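Local structure of Exo-beta-1,3-galactanase (Bifidobacterium bifidum, 5FLW) at residues Asp3-Phe8 with Gln280-Ile285; Leu135-Gly140 with Glu154-Gly159; Thr160-Leu165 with Asp175-Arg180. The protein probably removes galactose units from the non-reducing ends of beta-1,3-galactan chains, as a glycoside hydrolase of family 43. All coordinates share one frame; numbering follows the deposited sequence.

Overall arrangement
The chain folds into the five-bladed beta-propeller of family 43, each blade a four-stranded antiparallel sheet. Contact 1 sets the N-terminal segment 3-8 against strand 278-286 of the last blade and so closes a loop in sequence that holds the other two. Contacts 2 and 3 follow one another in the third blade, on its hairpins 139-143/149-155 and 159-165/172-179; their centres lie about 9 Å apart, and a probable hydrogen bond of 2.8 Å between D155 OD2 and H161 NE2 links them. Contact 1 is across the centre of the chain, about 27 and 28 Å from them, centre to centre. It fastens the N-terminal segment to the last blade, while contacts 2 and 3 tie together neighbouring strands of the third.

Contact 1. Residues Asp3-Phe8 with Gln280-Ile285; sequences DRFGAF and QMPISI
F5 turns one face of its ring onto P282, whose CD sits 3.4 Å from the ring centroid and 4° from the ring normal, a CH-pi contact almost squarely over the face's centre. D3 CB covers the opposite face nearer the rim. At its edge lies the backbone O of Q280, which also accepts a straight hydrogen bond from G6 N at 2.8 Å; Q280 N returns one to G6 O at 2.9 Å, an antiparallel hydrogen-bonded pair. A side chain at G6 would collide with the carbonyl O before it.

The extended Q280 side chain, CG anti to the backbone N, sets CD at the edge of the F8 ring, in its plane, with Q280 CB 3.8 Å from F8 CZ and the amide plane 82° from the ring. Its NE2 makes a weak, bent bond to R4 O and another to F56 O. R4 lays NE over a face of F8 and salt-bridges E299.

In the last propeller blade, strand 278-286 bonds strand 261-266 through M281 and F263; the N-terminal segment pairs at its opposite edge, that of strand 289-291, with F8 bonded to I278 and F5 and A7 to E299, backbone to backbone.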
ATOM      1  N   ASP A   3     -19.591  11.131  -2.746  1.00 27.70           N
ATOM      2  CA  ASP A   3     -18.228  10.720  -2.370  1.00 36.64           C
ATOM      3  C   ASP A   3     -17.710  11.561  -1.235  1.00 31.05           C
ATOM      4  O   ASP A   3     -18.186  12.667  -1.009  1.00 34.40           O
ATOM      5  CB  ASP A   3     -17.283  10.908  -3.544  1.00 33.84           C
ATOM      6  CG  ASP A   3     -17.706  10.132  -4.762  1.00 55.75           C
ATOM      7  OD1 ASP A   3     -17.962   8.917  -4.641  1.00 64.12           O
ATOM      8  OD2 ASP A   3     -17.848  10.763  -5.842  1.00 74.37           O
ATOM      9  N   ARG A   4     -16.656  11.085  -0.589  1.00 22.27           N
ATOM     10  CA  ARG A   4     -16.020  11.834   0.488  1.00 19.56           C
ATOM     11  C   ARG A   4     -14.573  12.075   0.071  1.00 17.44           C
ATOM     12  O   ARG A   4     -13.764  11.145   0.049  1.00 19.61           O
ATOM     13  CB  ARG A   4     -16.090  11.102   1.835  1.00 17.24           C
ATOM     14  CG  ARG A   4     -15.619  12.002   2.967  1.00 16.99           C
ATOM     15  CD  ARG A   4     -15.487  11.302   4.308  1.00 17.91           C
ATOM     16  NE  ARG A   4     -15.197  12.282   5.365  1.00 15.35           N
ATOM     17  CZ  ARG A   4     -14.921  11.980   6.634  1.00 15.47           C
ATOM     18  NH1 ARG A   4     -14.873  10.707   7.037  1.00 15.01           N
ATOM     19  NH2 ARG A   4     -14.670  12.965   7.498  1.00 16.23           N
ATOM     20  N   PHE A   5     -14.262  13.314  -0.309  1.00 17.37           N
ATOM     21  CA  PHE A   5     -12.931  13.666  -0.780  1.00 16.89           C
ATOM     22  C   PHE A   5     -12.328  14.773   0.075  1.00 14.79           C
ATOM     23  O   PHE A   5     -13.037  15.652   0.579  1.00 15.74           O
ATOM     24  CB  PHE A   5     -12.949  14.147  -2.228  1.00 19.87           C
ATOM     25  CG  PHE A   5     -13.416  13.117  -3.215  1.00 17.47           C
ATOM     26  CD1 PHE A   5     -12.961  11.794  -3.118  1.00 16.79           C
ATOM     27  CD2 PHE A   5     -14.279  13.481  -4.251  1.00 20.17           C
ATOM     28  CE1 PHE A   5     -13.379  10.811  -4.032  1.00 19.47           C
ATOM     29  CE2 PHE A   5     -14.707  12.549  -5.187  1.00 20.55           C
ATOM     30  CZ  PHE A   5     -14.265  11.187  -5.084  1.00 23.94           C
ATOM     31  N   GLY A   6     -10.998  14.728   0.198  1.00 16.62           N
ATOM     32  CA  GLY A   6     -10.226  15.717   0.928  1.00 15.39           C
ATOM     33  C   GLY A   6      -9.317  15.064   1.951  1.00 17.89           C
ATOM     34  O   GLY A   6      -8.903  13.902   1.784  1.00 16.18           O
ATOM     35  N   ALA A   7      -8.999  15.811   3.011  1.00 14.06           N
ATOM     36  CA  ALA A   7      -8.151  15.352   4.099  1.00 13.93           C
ATOM     37  C   ALA A   7      -9.025  15.238   5.348  1.00 17.48           C
ATOM     38  O   ALA A   7      -9.761  16.176   5.685  1.00 15.16           O
ATOM     39  CB  ALA A   7      -7.014  16.354   4.340  1.00 12.91           C
ATOM     40  N   PHE A   8      -8.966  14.082   6.019  1.00 14.34           N
ATOM     41  CA  PHE A   8      -9.834  13.856   7.167  1.00 13.02           C
ATOM     42  C   PHE A   8      -9.345  12.643   7.943  1.00 14.15           C
ATOM     43  O   PHE A   8      -8.579  11.802   7.433  1.00 12.56           O
ATOM     44  CB  PHE A   8     -11.311  13.657   6.771  1.00 12.42           C
ATOM     45  CG  PHE A   8     -11.516  12.622   5.696  1.00 12.49           C
ATOM     46  CD1 PHE A   8     -11.627  11.274   6.021  1.00 12.85           C
ATOM     47  CD2 PHE A   8     -11.579  12.997   4.343  1.00 13.50           C
ATOM     48  CE1 PHE A   8     -11.814  10.303   5.027  1.00 14.28           C
ATOM     49  CE2 PHE A   8     -11.764  12.029   3.337  1.00 14.37           C
ATOM     50  CZ  PHE A   8     -11.882  10.687   3.677  1.00 14.98           C
ATOM     51  N   GLN A 280      -7.973  11.470   0.620  1.00 12.64           N
ATOM     52  CA  GLN A 280      -8.730  10.589  -0.256  1.00 13.30           C
ATOM     53  C   GLN A 280      -9.305  11.440  -1.383  1.00 17.16           C
ATOM     54  O   GLN A 280     -10.043  12.407  -1.124  1.00 15.07           O
ATOM     55  CB  GLN A 280      -9.846   9.916   0.525  1.00 13.00           C
ATOM     56  CG  GLN A 280     -10.712   8.974  -0.285  1.00 14.39           C
ATOM     57  CD  GLN A 280     -11.707   8.222   0.603  1.00 20.17           C
ATOM     58  OE1 GLN A 280     -11.313   7.469   1.506  1.00 18.06           O
ATOM     59  NE2 GLN A 280     -12.997   8.425   0.353  1.00 17.31           N
ATOM     60  N   MET A 281      -8.952  11.100  -2.626  1.00 14.22           N
ATOM     61  CA  MET A 281      -9.256  11.966  -3.759  1.00 14.51           C
ATOM     62  C   MET A 281      -9.416  11.114  -5.002  1.00 16.39           C
ATOM     63  O   MET A 281      -8.751  10.078  -5.123  1.00 16.63           O
ATOM     64  CB  MET A 281      -8.112  12.966  -4.006  1.00 16.99           C
ATOM     65  CG  MET A 281      -7.824  13.961  -2.878  1.00 17.98           C
ATOM     66  SD  MET A 281      -6.301  14.890  -3.180  1.00 18.81           S
ATOM     67  CE  MET A 281      -6.763  15.864  -4.655  1.00 19.81           C
ATOM     68  N   PRO A 282     -10.228  11.546  -5.969  1.00 16.82           N
ATOM     69  CA  PRO A 282     -10.166  10.922  -7.296  1.00 17.56           C
ATOM     70  C   PRO A 282      -8.847  11.292  -7.967  1.00 18.50           C
ATOM     71  O   PRO A 282      -8.286  12.369  -7.734  1.00 19.22           O
ATOM     72  CB  PRO A 282     -11.352  11.542  -8.033  1.00 19.24           C
ATOM     73  CG  PRO A 282     -11.477  12.905  -7.422  1.00 19.32           C
ATOM     74  CD  PRO A 282     -11.061  12.769  -5.980  1.00 16.97           C
ATOM     75  N   ILE A 283      -8.302  10.356  -8.738  1.00 18.83           N
ATOM     76  CA  ILE A 283      -7.095  10.608  -9.515  1.00 18.98           C
ATOM     77  C   ILE A 283      -7.397  10.273 -10.971  1.00 19.09           C
ATOM     78  O   ILE A 283      -8.019   9.246 -11.260  1.00 22.17           O
ATOM     79  CB  ILE A 283      -5.867   9.858  -8.947  1.00 17.58           C
ATOM     80  CG1 ILE A 283      -4.574  10.285  -9.668  1.00 19.40           C
ATOM     81  CG2 ILE A 283      -6.055   8.357  -9.013  1.00 16.90           C
ATOM     82  CD1 ILE A 283      -3.290   9.782  -9.038  1.00 18.37           C
ATOM     83  N   SER A 284      -7.030  11.174 -11.873  1.00 19.98           N
ATOM     84  CA  SER A 284      -7.304  10.996 -13.290  1.00 21.34           C
ATOM     85  C   SER A 284      -6.140  10.253 -13.956  1.00 23.80           C
ATOM     86  O   SER A 284      -4.971  10.619 -13.771  1.00 24.44           O
ATOM     87  CB  SER A 284      -7.564  12.355 -13.940  1.00 24.90           C
ATOM     88  OG  SER A 284      -7.240  12.296 -15.307  1.00 38.84           O
ATOM     89  N   ILE A 285      -6.465   9.196 -14.710  1.00 22.17           N
ATOM     90  CA  ILE A 285      -5.478   8.314 -15.337  1.00 22.46           C
ATOM     91  C   ILE A 285      -5.942   7.994 -16.750  1.00 24.01           C
ATOM     92  O   ILE A 285      -7.001   7.384 -16.929  1.00 25.55           O
ATOM     93  CB  ILE A 285      -5.276   7.024 -14.514  1.00 21.56           C
ATOM     94  CG1 ILE A 285      -4.784   7.379 -13.095  1.00 20.13           C
ATOM     95  CG2 ILE A 285      -4.392   6.022 -15.249  1.00 22.15           C
ATOM     96  CD1 ILE A 285      -4.497   6.207 -12.253  1.00 21.78           C
TER

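Contact 2. Residues Leu135-Gly140 with Glu154-Gly159; sequences LSRDIG and EDRDHG
The third propeller blade opens with the hairpin of strands 139-143 and 149-155, and this contact lies at the end of the hairpin away from its turn, where the chain enters the first strand and leaves the second. The entering loop runs roughly antiparallel to the departing segment. Two backbone bonds tie them: R137 N to E154 O and E154 N to D138 O, both 2.9 Å, the second nearly along the C=O axis.

Beyond E154 the chain makes a classic beta bulge, H158 and G159 both facing D155, whose O accepts from both their backbone nitrogens. D155 OD1 takes the backbone N of D157 in an Asx turn, while OD2 accepts from H158 ND1 at 2.7 Å, within the imidazole plane, and bonds H161 of the next strand. The carboxylate thus helps to hold the turn, alongside the backbone bonds of the bulge. L135 reaches over the turn, CD1 resting 3.3 Å from D157 OD2.

R156, bent at chi2 and chi3, grips E154 side-on: NH2 meets OE1 and NE meets OE2, each 2.8 Å long and each arriving from above the carboxylate plane. R137 crosses R156 at about a right angle, its NH1 over one face of the other guanidinium; the like charges are probably eased by E154, and R137 NH2 bonds Y106 O.

The D138 carboxylate turns to R83, a salt bridge, and to S190 N. E189 lies close by, and the two acids would probably shift each other's ionisation.

Three waters bridge the two segments. One joins D138 N to E154 OE1, and another accepts from R137 NH1 and donates to E154 O and OE1. A third accepts from L135 N and donates to D155 OD1, 2.7 Å away, and to D157 OD2.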
ATOM      1  N   LEU A 135      17.524  -6.096   1.537  1.00 10.27           N
ATOM      2  CA  LEU A 135      16.586  -5.310   2.327  1.00 10.37           C
ATOM      3  C   LEU A 135      15.226  -5.231   1.652  1.00  9.19           C
ATOM      4  O   LEU A 135      15.127  -4.966   0.453  1.00 11.24           O
ATOM      5  CB  LEU A 135      17.100  -3.881   2.446  1.00 12.21           C
ATOM      6  CG  LEU A 135      18.447  -3.660   3.121  1.00 14.39           C
ATOM      7  CD1 LEU A 135      18.976  -2.227   2.874  1.00 15.52           C
ATOM      8  CD2 LEU A 135      18.348  -3.998   4.631  1.00 12.45           C
ATOM      9  N   SER A 136      14.166  -5.413   2.437  1.00  9.59           N
ATOM     10  CA  SER A 136      12.796  -5.117   2.017  1.00 10.59           C
ATOM     11  C   SER A 136      12.134  -4.264   3.102  1.00 12.84           C
ATOM     12  O   SER A 136      12.066  -4.679   4.268  1.00 11.69           O
ATOM     13  CB  SER A 136      12.000  -6.408   1.795  1.00 11.32           C
ATOM     14  OG  SER A 136      10.667  -6.114   1.397  1.00 12.66           O
ATOM     15  N   ARG A 137      11.694  -3.059   2.741  1.00 10.71           N
ATOM     16  CA  ARG A 137      10.974  -2.199   3.684  1.00  8.68           C
ATOM     17  C   ARG A 137       9.552  -1.932   3.183  1.00 11.43           C
ATOM     18  O   ARG A 137       8.737  -2.856   3.211  1.00 10.90           O
ATOM     19  CB  ARG A 137      11.817  -0.982   4.048  1.00 11.05           C
ATOM     20  CG  ARG A 137      13.066  -1.419   4.843  1.00 13.35           C
ATOM     21  CD  ARG A 137      13.697  -0.243   5.533  1.00 15.13           C
ATOM     22  NE  ARG A 137      14.863  -0.568   6.351  1.00 17.93           N
ATOM     23  CZ  ARG A 137      16.090  -0.555   5.864  1.00 15.52           C
ATOM     24  NH1 ARG A 137      16.244  -0.274   4.565  1.00 19.61           N
ATOM     25  NH2 ARG A 137      17.151  -0.797   6.641  1.00 13.00           N
ATOM     26  N   ASP A 138       9.229  -0.739   2.669  1.00 10.51           N
ATOM     27  CA  ASP A 138       7.856  -0.516   2.193  1.00 10.71           C
ATOM     28  C   ASP A 138       7.491  -1.530   1.117  1.00  9.58           C
ATOM     29  O   ASP A 138       8.315  -1.874   0.261  1.00 11.70           O
ATOM     30  CB  ASP A 138       7.714   0.860   1.557  1.00 10.05           C
ATOM     31  CG  ASP A 138       7.627   1.978   2.573  1.00 12.30           C
ATOM     32  OD1 ASP A 138       7.744   1.736   3.812  1.00 10.67           O
ATOM     33  OD2 ASP A 138       7.489   3.123   2.100  1.00 12.18           O
ATOM     34  N   ILE A 139       6.250  -2.024   1.173  1.00  9.67           N
ATOM     35  CA  ILE A 139       5.748  -2.985   0.205  1.00  9.56           C
ATOM     36  C   ILE A 139       4.395  -2.528  -0.337  1.00 11.00           C
ATOM     37  O   ILE A 139       3.663  -1.760   0.300  1.00 11.90           O
ATOM     38  CB  ILE A 139       5.615  -4.427   0.760  1.00 12.01           C
ATOM     39  CG1 ILE A 139       4.682  -4.429   1.979  1.00 11.01           C
ATOM     40  CG2 ILE A 139       6.996  -5.057   1.065  1.00  9.97           C
ATOM     41  CD1 ILE A 139       4.112  -5.802   2.292  1.00 10.97           C
ATOM     42  N   GLY A 140       4.079  -3.037  -1.543  1.00 10.83           N
ATOM     43  CA  GLY A 140       2.740  -3.003  -2.094  1.00 12.60           C
ATOM     44  C   GLY A 140       2.507  -4.287  -2.870  1.00 10.73           C
ATOM     45  O   GLY A 140       3.418  -5.098  -3.012  1.00 11.91           O
ATOM     46  N   GLU A 154      10.654  -1.893  -1.533  1.00 11.81           N
ATOM     47  CA  GLU A 154      11.728  -0.905  -1.544  1.00 10.39           C
ATOM     48  C   GLU A 154      12.967  -1.464  -0.849  1.00  9.83           C
ATOM     49  O   GLU A 154      12.894  -1.942   0.291  1.00 11.68           O
ATOM     50  CB  GLU A 154      11.278   0.403  -0.883  1.00  9.94           C
ATOM     51  CG  GLU A 154      12.223   1.592  -1.150  1.00 12.51           C
ATOM     52  CD  GLU A 154      13.381   1.710  -0.155  1.00 16.47           C
ATOM     53  OE1 GLU A 154      13.173   1.431   1.047  1.00 14.31           O
ATOM     54  OE2 GLU A 154      14.508   2.085  -0.574  1.00 14.80           O
ATOM     55  N   ASP A 155      14.105  -1.389  -1.543  1.00 11.46           N
ATOM     56  CA  ASP A 155      15.375  -1.978  -1.119  1.00 12.03           C
ATOM     57  C   ASP A 155      16.421  -0.867  -1.197  1.00 13.41           C
ATOM     58  O   ASP A 155      16.829  -0.472  -2.304  1.00 11.57           O
ATOM     59  CB  ASP A 155      15.681  -3.151  -2.056  1.00 13.20           C
ATOM     60  CG  ASP A 155      17.112  -3.674  -1.976  1.00 10.94           C
ATOM     61  OD1 ASP A 155      17.969  -3.160  -1.226  1.00 12.61           O
ATOM     62  OD2 ASP A 155      17.380  -4.645  -2.750  1.00 14.11           O
ATOM     63  N   ARG A 156      16.847  -0.353  -0.025  1.00 12.29           N
ATOM     64  CA  ARG A 156      17.671   0.867  -0.014  1.00 12.72           C
ATOM     65  C   ARG A 156      18.985   0.715  -0.790  1.00 15.57           C
ATOM     66  O   ARG A 156      19.536   1.717  -1.277  1.00 16.34           O
ATOM     67  CB  ARG A 156      17.933   1.358   1.401  1.00 14.98           C
ATOM     68  CG  ARG A 156      18.398   2.848   1.476  1.00 13.11           C
ATOM     69  CD  ARG A 156      17.311   3.843   1.026  1.00 13.11           C
ATOM     70  NE  ARG A 156      15.971   3.412   1.452  1.00 14.21           N
ATOM     71  CZ  ARG A 156      15.353   3.791   2.581  1.00 17.06           C
ATOM     72  NH1 ARG A 156      15.927   4.634   3.442  1.00 15.10           N
ATOM     73  NH2 ARG A 156      14.147   3.294   2.863  1.00 15.75           N
ATOM     74  N   ASP A 157      19.516  -0.512  -0.910  1.00 12.66           N
ATOM     75  CA  ASP A 157      20.795  -0.684  -1.590  1.00 14.17           C
ATOM     76  C   ASP A 157      20.660  -0.774  -3.113  1.00 15.63           C
ATOM     77  O   ASP A 157      21.669  -0.615  -3.810  1.00 19.00           O
ATOM     78  CB  ASP A 157      21.518  -1.944  -1.109  1.00 16.33           C
ATOM     79  CG  ASP A 157      21.813  -1.943   0.388  1.00 17.05           C
ATOM     80  OD1 ASP A 157      22.217  -0.901   0.952  1.00 18.88           O
ATOM     81  OD2 ASP A 157      21.612  -3.025   0.984  1.00 29.96           O
ATOM     82  N   HIS A 158      19.442  -1.059  -3.652  1.00 15.32           N
ATOM     83  CA  HIS A 158      19.314  -1.385  -5.080  1.00 16.27           C
ATOM     84  C   HIS A 158      18.267  -0.580  -5.837  1.00 18.59           C
ATOM     85  O   HIS A 158      18.501  -0.197  -7.003  1.00 19.28           O
ATOM     86  CB  HIS A 158      19.059  -2.895  -5.326  1.00 14.19           C
ATOM     87  CG  HIS A 158      20.115  -3.789  -4.754  1.00 14.13           C
ATOM     88  ND1 HIS A 158      19.882  -4.645  -3.703  1.00 14.70           N
ATOM     89  CD2 HIS A 158      21.420  -3.938  -5.073  1.00 17.10           C
ATOM     90  CE1 HIS A 158      20.991  -5.297  -3.404  1.00 15.73           C
ATOM     91  NE2 HIS A 158      21.940  -4.886  -4.222  1.00 17.75           N
ATOM     92  N   GLY A 159      17.117  -0.336  -5.232  1.00 14.12           N
ATOM     93  CA  GLY A 159      15.997   0.277  -5.896  1.00 15.98           C
ATOM     94  C   GLY A 159      14.735  -0.373  -5.393  1.00 14.95           C
ATOM     95  O   GLY A 159      14.749  -1.132  -4.421  1.00 14.24           O
TER
HETATM   96  O   HOH W   1      19.660  -4.946  -0.022  1.00 13.02           O
HETATM   97  O   HOH W   2      14.871  -0.573   1.929  1.00 12.25           O
HETATM   98  O   HOH W   3      10.745   1.775   2.316  1.00 12.12           O

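Contact 3. Residues Thr160-Leu165 with Asp175-Arg180; sequences THIYRL and DVACER
The H161 imidazole is filled on both faces: C178 SG lies 3.6 Å from the ring centroid and 14° off its normal, while the hydroxyl O of Y163 sits above the middle of the opposite face. In the ring plane, ND1 donates a nearly straight bond of 2.6 Å to D175 OD1, arriving from above a carboxylate turned 38° from the ring. That carboxylate also lies alongside the Y163 ring, D175 OD1 3.5 Å from Y163 CE1.

Beneath these groups the segments run antiparallel, 171° apart, in the hairpin of strands 159-165 and 172-179, the latter outermost in the third blade. T160 and E179 exchange two bonds, and I162 N reaches A177 O. V176 and A177 both face I162, a classic beta bulge in which I162 O takes V176 N at 2.8 Å and A177 N weakly. On the T160 face I162 CD1 packs on A177 CB, near W202; I162 CG2 meets V176 CB.

An alanine at H161 would remove the imidazole and would probably leave D175 and D155 without their shared donor and loosen C178 and Y163. Between D175 at ND1 and D155, on the neighbouring strand, at NE2, the ring is likely to be doubly protonated.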
ATOM      1  N   THR A 160      13.614  -0.076  -6.052  1.00 13.95           N
ATOM      2  CA  THR A 160      12.351  -0.688  -5.666  1.00 12.89           C
ATOM      3  C   THR A 160      12.046  -1.826  -6.640  1.00 15.49           C
ATOM      4  O   THR A 160      12.035  -1.618  -7.867  1.00 13.16           O
ATOM      5  CB  THR A 160      11.243   0.356  -5.562  1.00 11.53           C
ATOM      6  OG1 THR A 160      11.641   1.303  -4.557  1.00 15.26           O
ATOM      7  CG2 THR A 160       9.904  -0.285  -5.170  1.00 14.47           C
ATOM      8  N   HIS A 161      11.882  -3.039  -6.081  1.00 14.02           N
ATOM      9  CA  HIS A 161      11.674  -4.252  -6.857  1.00 13.80           C
ATOM     10  C   HIS A 161      10.198  -4.454  -7.163  1.00 13.10           C
ATOM     11  O   HIS A 161       9.320  -4.107  -6.365  1.00 13.49           O
ATOM     12  CB  HIS A 161      12.117  -5.500  -6.085  1.00 13.03           C
ATOM     13  CG  HIS A 161      13.566  -5.523  -5.713  1.00 15.67           C
ATOM     14  ND1 HIS A 161      14.508  -6.236  -6.423  1.00 16.43           N
ATOM     15  CD2 HIS A 161      14.230  -4.940  -4.687  1.00 11.66           C
ATOM     16  CE1 HIS A 161      15.693  -6.090  -5.851  1.00 15.13           C
ATOM     17  NE2 HIS A 161      15.555  -5.297  -4.805  1.00 13.72           N
ATOM     18  N   ILE A 162       9.944  -5.095  -8.297  1.00 14.78           N
ATOM     19  CA  ILE A 162       8.719  -5.848  -8.546  1.00 12.30           C
ATOM     20  C   ILE A 162       9.127  -7.313  -8.488  1.00 15.85           C
ATOM     21  O   ILE A 162       9.951  -7.765  -9.296  1.00 14.75           O
ATOM     22  CB  ILE A 162       8.099  -5.514  -9.913  1.00 14.10           C
ATOM     23  CG1 ILE A 162       7.767  -4.010 -10.018  1.00 13.35           C
ATOM     24  CG2 ILE A 162       6.876  -6.401 -10.158  1.00 13.77           C
ATOM     25  CD1 ILE A 162       7.252  -3.552 -11.369  1.00 14.90           C
ATOM     26  N   TYR A 163       8.605  -8.044  -7.501  1.00 13.93           N
ATOM     27  CA  TYR A 163       8.898  -9.460  -7.316  1.00 12.67           C
ATOM     28  C   TYR A 163       7.678 -10.284  -7.715  1.00 14.21           C
ATOM     29  O   TYR A 163       6.564  -9.996  -7.262  1.00 14.20           O
ATOM     30  CB  TYR A 163       9.164  -9.736  -5.844  1.00 13.00           C
ATOM     31  CG  TYR A 163      10.475  -9.238  -5.288  1.00 13.44           C
ATOM     32  CD1 TYR A 163      11.696  -9.550  -5.911  1.00 13.38           C
ATOM     33  CD2 TYR A 163      10.504  -8.519  -4.088  1.00 11.68           C
ATOM     34  CE1 TYR A 163      12.909  -9.119  -5.355  1.00 14.24           C
ATOM     35  CE2 TYR A 163      11.698  -8.078  -3.543  1.00  9.93           C
ATOM     36  CZ  TYR A 163      12.888  -8.387  -4.167  1.00 11.43           C
ATOM     37  OH  TYR A 163      14.061  -7.949  -3.622  1.00 12.43           O
ATOM     38  N   ARG A 164       7.882 -11.321  -8.525  1.00 13.25           N
ATOM     39  CA  ARG A 164       6.788 -12.218  -8.874  1.00 13.85           C
ATOM     40  C   ARG A 164       6.671 -13.323  -7.824  1.00 16.11           C
ATOM     41  O   ARG A 164       7.678 -13.906  -7.415  1.00 15.25           O
ATOM     42  CB  ARG A 164       6.950 -12.815 -10.271  1.00 16.46           C
ATOM     43  CG  ARG A 164       5.757 -13.670 -10.734  1.00 18.14           C
ATOM     44  CD  ARG A 164       5.813 -13.979 -12.216  1.00 20.87           C
ATOM     45  NE  ARG A 164       7.090 -14.596 -12.602  1.00 31.15           N
ATOM     46  CZ  ARG A 164       7.308 -15.909 -12.712  1.00 40.52           C
ATOM     47  NH1 ARG A 164       6.321 -16.771 -12.473  1.00 41.97           N
ATOM     48  NH2 ARG A 164       8.510 -16.368 -13.082  1.00 23.94           N
ATOM     49  N   LEU A 165       5.436 -13.601  -7.403  1.00 12.96           N
ATOM     50  CA  LEU A 165       5.175 -14.630  -6.412  1.00 14.12           C
ATOM     51  C   LEU A 165       5.063 -15.998  -7.081  1.00 17.01           C
ATOM     52  O   LEU A 165       4.648 -16.119  -8.248  1.00 14.93           O
ATOM     53  CB  LEU A 165       3.847 -14.334  -5.710  1.00 15.15           C
ATOM     54  CG  LEU A 165       3.818 -13.051  -4.874  1.00 14.60           C
ATOM     55  CD1 LEU A 165       2.375 -12.584  -4.601  1.00 16.32           C
ATOM     56  CD2 LEU A 165       4.548 -13.281  -3.560  1.00 15.09           C
ATOM     57  N   ASP A 175      12.898 -11.746  -9.623  1.00 13.66           N
ATOM     58  CA  ASP A 175      13.148 -10.304  -9.469  1.00 15.03           C
ATOM     59  C   ASP A 175      12.818  -9.695 -10.837  1.00 16.43           C
ATOM     60  O   ASP A 175      13.638  -9.690 -11.757  1.00 17.16           O
ATOM     61  CB  ASP A 175      14.587 -10.076  -8.993  1.00 15.61           C
ATOM     62  CG  ASP A 175      14.881  -8.642  -8.555  1.00 20.46           C
ATOM     63  OD1 ASP A 175      13.949  -7.814  -8.404  1.00 19.19           O
ATOM     64  OD2 ASP A 175      16.072  -8.370  -8.297  1.00 16.50           O
ATOM     65  N   VAL A 176      11.560  -9.248 -10.977  1.00 15.34           N
ATOM     66  CA  VAL A 176      11.029  -8.836 -12.283  1.00 13.94           C
ATOM     67  C   VAL A 176      11.666  -7.525 -12.735  1.00 16.37           C
ATOM     68  O   VAL A 176      12.008  -7.349 -13.920  1.00 18.20           O
ATOM     69  CB  VAL A 176       9.490  -8.712 -12.215  1.00 15.45           C
ATOM     70  CG1 VAL A 176       8.926  -8.043 -13.465  1.00 17.05           C
ATOM     71  CG2 VAL A 176       8.853 -10.054 -12.018  1.00 15.04           C
ATOM     72  N   ALA A 177      11.800  -6.577 -11.804  1.00 15.92           N
ATOM     73  CA  ALA A 177      12.339  -5.252 -12.070  1.00 20.33           C
ATOM     74  C   ALA A 177      12.897  -4.702 -10.765  1.00 17.83           C
ATOM     75  O   ALA A 177      12.465  -5.092  -9.673  1.00 16.76           O
ATOM     76  CB  ALA A 177      11.263  -4.290 -12.613  1.00 18.77           C
ATOM     77  N   CYS A 178      13.880  -3.806 -10.897  1.00 16.85           N
ATOM     78  CA  CYS A 178      14.396  -3.092  -9.737  1.00 16.83           C
ATOM     79  C   CYS A 178      14.746  -1.690 -10.225  1.00 17.82           C
ATOM     80  O   CYS A 178      15.720  -1.517 -10.970  1.00 20.53           O
ATOM     81  CB  CYS A 178      15.599  -3.811  -9.129  1.00 18.37           C
ATOM     82  SG  CYS A 178      16.137  -3.039  -7.578  1.00 20.07           S
ATOM     83  N   GLU A 179      13.927  -0.707  -9.847  1.00 14.41           N
ATOM     84  CA  GLU A 179      14.014   0.620 -10.437  1.00 17.99           C
ATOM     85  C   GLU A 179      14.405   1.672  -9.412  1.00 20.56           C
ATOM     86  O   GLU A 179      13.852   1.725  -8.297  1.00 19.41           O
ATOM     87  CB  GLU A 179      12.681   1.046 -11.116  1.00 18.55           C
ATOM     88  CG  GLU A 179      12.242   0.065 -12.207  1.00 23.26           C
ATOM     89  CD  GLU A 179      13.161   0.112 -13.427  1.00 25.66           C
ATOM     90  OE1 GLU A 179      13.702   1.203 -13.742  1.00 23.26           O
ATOM     91  OE2 GLU A 179      13.333  -0.946 -14.091  1.00 24.15           O
ATOM     92  N   ARG A 180      15.317   2.547  -9.832  1.00 19.73           N
ATOM     93  CA  ARG A 180      15.589   3.792  -9.132  1.00 21.33           C
ATOM     94  C   ARG A 180      14.863   4.900  -9.877  1.00 24.43           C
ATOM     95  O   ARG A 180      14.685   4.827 -11.097  1.00 22.95           O
ATOM     96  CB  ARG A 180      17.091   4.090  -9.078  1.00 21.66           C
ATOM     97  CG  ARG A 180      17.880   3.195  -8.120  1.00 20.41           C
ATOM     98  CD  ARG A 180      19.349   3.520  -8.226  1.00 22.90           C
ATOM     99  NE  ARG A 180      20.149   2.944  -7.154  1.00 30.88           N
ATOM    100  CZ  ARG A 180      20.973   1.912  -7.297  1.00 25.28           C
ATOM    101  NH1 ARG A 180      21.100   1.319  -8.470  1.00 47.41           N
ATOM    102  NH2 ARG A 180      21.670   1.463  -6.256  1.00 28.28           N
TER